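Local coordinates for glycoside hydrolase family 88 protein (Bacteroides vulgatus, PDB 4Q88) that probably acts as a glycoside hydrolase of family 88, though its own substrate is not established, at residues 82-87 and 127-132. Numbering follows the deposited sequence.
Sequences AEWRST and MEYQMS. With EDO (1,2-ethanediol), chain D.
Trp84 and Tyr129 make the whole contact. Tyr129 meets the benzo part of the indole obliquely, through CD2, which lies 3.7 Å from Trp84 CE3 and equally near CZ3. CE2 of Tyr129 is a little further off, 4.1 Å from Trp84 CE3. The ring planes are almost perpendicular, at 85°, with the centroid of the six-membered indole ring 5.6 Å from that of the phenol. The touch is apolar. CG of Tyr129 stands anti to the backbone N (chi1 173°), which sends the phenol out from the helix to the loop. No hydrogen bond joins the two segments.

The Trp84 side chain also touches Arg122, Glu125 and Val126 of helix 117-132, and Val95 of a loop. Trp84 NE1 gives a weak hydrogen bond to Ser78 O. At the foot of Tyr129, Ser132 OG donates to Tyr129 O over 2.6 Å, in the carbonyl plane and on a lone pair. Further along the loop, a 1,2-ethanediol, probably from the crystallisation liquor, shares a hydrogen bond of 2.7 Å between its O2 and Thr87 OG1. Arg85 NH1 is 3.1 Å from the same O2. Ser86 O accepts a hydrogen bond from His140 NE2.

The contact lies at the surface, about 22 Å between its centre and that of the chain. Through Trp84 alone of residues 82-87, it ties the loop between helices 58-70 and 103-113 to helix 117-132. It thus joins an interhelical loop to a helix of the (alpha/alpha)6 barrel, the six-hairpin fold of family 88.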
loop_
_atom_site.group_PDB
_atom_site.type_symbol
_atom_site.label_atom_id
_atom_site.label_comp_id
_atom_site.label_asym_id
_atom_site.label_seq_id
_atom_site.Cartn_x
_atom_site.Cartn_y
_atom_site.Cartn_z
ATOM N N ALA A 82 14.059 7.573 24.364
ATOM C CA ALA A 82 15.371 8.092 24.069
ATOM C C ALA A 82 16.103 7.257 23.015
ATOM O O ALA A 82 17.017 7.771 22.377
ATOM C CB ALA A 82 16.219 8.165 25.318
ATOM N N GLU A 83 15.789 5.976 22.871
ATOM C CA GLU A 83 16.476 5.143 21.857
ATOM C C GLU A 83 15.697 4.942 20.547
ATOM O O GLU A 83 16.173 4.244 19.626
ATOM C CB GLU A 83 16.850 3.774 22.390
ATOM C CG GLU A 83 15.735 2.753 22.420
ATOM C CD GLU A 83 16.160 1.428 23.023
ATOM O OE1 GLU A 83 17.378 1.145 23.020
ATOM O OE2 GLU A 83 15.266 0.656 23.439
ATOM N N TRP A 84 14.489 5.485 20.467
ATOM C CA TRP A 84 13.643 5.226 19.297
ATOM C C TRP A 84 14.277 5.765 18.004
ATOM O O TRP A 84 14.825 6.868 17.964
ATOM C CB TRP A 84 12.236 5.820 19.470
ATOM C CG TRP A 84 11.407 5.105 20.457
ATOM C CD1 TRP A 84 11.794 4.046 21.264
ATOM C CD2 TRP A 84 10.026 5.331 20.744
ATOM N NE1 TRP A 84 10.748 3.644 22.036
ATOM C CE2 TRP A 84 9.655 4.422 21.767
ATOM C CE3 TRP A 84 9.071 6.231 20.274
ATOM C CZ2 TRP A 84 8.351 4.353 22.274
ATOM C CZ3 TRP A 84 7.787 6.191 20.800
ATOM C CH2 TRP A 84 7.434 5.254 21.792
ATOM N N ARG A 85 14.269 4.918 16.993
ATOM C CA ARG A 85 14.849 5.236 15.688
ATOM C C ARG A 85 13.801 5.226 14.604
ATOM O O ARG A 85 12.729 4.602 14.739
ATOM C CB ARG A 85 15.927 4.234 15.335
ATOM C CG ARG A 85 17.061 4.213 16.314
ATOM C CD ARG A 85 18.272 3.559 15.692
ATOM N NE ARG A 85 19.438 4.009 16.442
ATOM C CZ ARG A 85 20.610 4.323 15.909
ATOM N NH1 ARG A 85 20.825 4.199 14.595
ATOM N NH2 ARG A 85 21.577 4.755 16.714
ATOM N N SER A 86 14.103 5.965 13.529
ATOM C CA SER A 86 13.209 6.113 12.398
ATOM C C SER A 86 13.801 5.726 11.038
ATOM O O SER A 86 13.167 5.966 10.015
ATOM C CB SER A 86 12.734 7.550 12.321
ATOM O OG SER A 86 13.823 8.413 12.091
ATOM N N THR A 87 14.989 5.140 11.016
ATOM C CA THR A 87 15.559 4.569 9.803
ATOM C C THR A 87 15.301 3.067 9.770
ATOM O O THR A 87 14.661 2.543 10.672
ATOM C CB THR A 87 17.054 4.862 9.741
ATOM O OG1 THR A 87 17.664 4.338 10.924
ATOM C CG2 THR A 87 17.300 6.387 9.673
HETATM N N MSE A 127 2.399 7.485 17.730
HETATM C CA MSE A 127 2.171 8.532 16.698
HETATM C C MSE A 127 2.065 9.909 17.321
HETATM O O MSE A 127 2.555 10.881 16.751
HETATM C CB MSE A 127 0.934 8.273 15.891
HETATM C CG MSE A 127 0.899 6.967 15.106
HETATM SE SE MSE A 127 2.514 6.558 14.101
HETATM C CE MSE A 127 2.561 8.021 12.828
ATOM N N GLU A 128 1.475 9.977 18.520
ATOM C CA GLU A 128 1.416 11.227 19.263
ATOM C C GLU A 128 2.776 11.707 19.721
ATOM O O GLU A 128 3.073 12.895 19.630
ATOM C CB GLU A 128 0.318 11.206 20.324
ATOM C CG GLU A 128 -1.035 11.096 19.665
ATOM C CD GLU A 128 -2.177 10.588 20.541
ATOM O OE1 GLU A 128 -2.090 10.687 21.776
ATOM O OE2 GLU A 128 -3.189 10.078 19.996
ATOM N N TYR A 129 3.657 10.807 20.116
ATOM C CA TYR A 129 5.034 11.207 20.429
ATOM C C TYR A 129 5.721 11.711 19.155
ATOM O O TYR A 129 6.367 12.777 19.152
ATOM C CB TYR A 129 5.869 10.065 21.055
ATOM C CG TYR A 129 7.311 10.462 21.191
ATOM C CD1 TYR A 129 7.693 11.471 22.082
ATOM C CD2 TYR A 129 8.289 9.874 20.436
ATOM C CE1 TYR A 129 9.010 11.855 22.196
ATOM C CE2 TYR A 129 9.622 10.258 20.539
ATOM C CZ TYR A 129 9.953 11.253 21.433
ATOM O OH TYR A 129 11.237 11.672 21.583
ATOM N N GLN A 130 5.643 10.909 18.096
ATOM C CA GLN A 130 6.236 11.304 16.810
ATOM C C GLN A 130 5.835 12.704 16.381
ATOM O O GLN A 130 6.664 13.560 16.057
ATOM C CB GLN A 130 5.870 10.252 15.706
ATOM C CG GLN A 130 6.500 10.585 14.379
ATOM C CD GLN A 130 6.385 9.426 13.413
ATOM O OE1 GLN A 130 6.499 8.286 13.815
ATOM N NE2 GLN A 130 6.073 9.721 12.162
HETATM N N MSE A 131 4.555 12.992 16.494
HETATM C CA MSE A 131 4.039 14.262 16.025
HETATM C C MSE A 131 4.482 15.386 16.950
HETATM O O MSE A 131 4.563 16.511 16.491
HETATM C CB MSE A 131 2.515 14.220 15.950
HETATM C CG MSE A 131 2.027 13.293 14.818
HETATM SE SE MSE A 131 0.077 13.512 14.647
HETATM C CE MSE A 131 -0.506 12.696 16.329
ATOM N N SER A 132 4.861 15.052 18.209
ATOM C CA SER A 132 5.365 16.038 19.152
ATOM C C SER A 132 6.799 16.448 18.849
ATOM O O SER A 132 7.259 17.512 19.319
ATOM C CB SER A 132 5.188 15.534 20.602
ATOM O OG SER A 132 6.184 14.596 20.962
HETATM C C1 EDO D . 16.922 7.215 13.684
HETATM O O1 EDO D . 16.481 8.548 13.858
HETATM C C2 EDO D . 18.393 7.155 13.258
HETATM O O2 EDO D . 18.731 5.785 12.920
#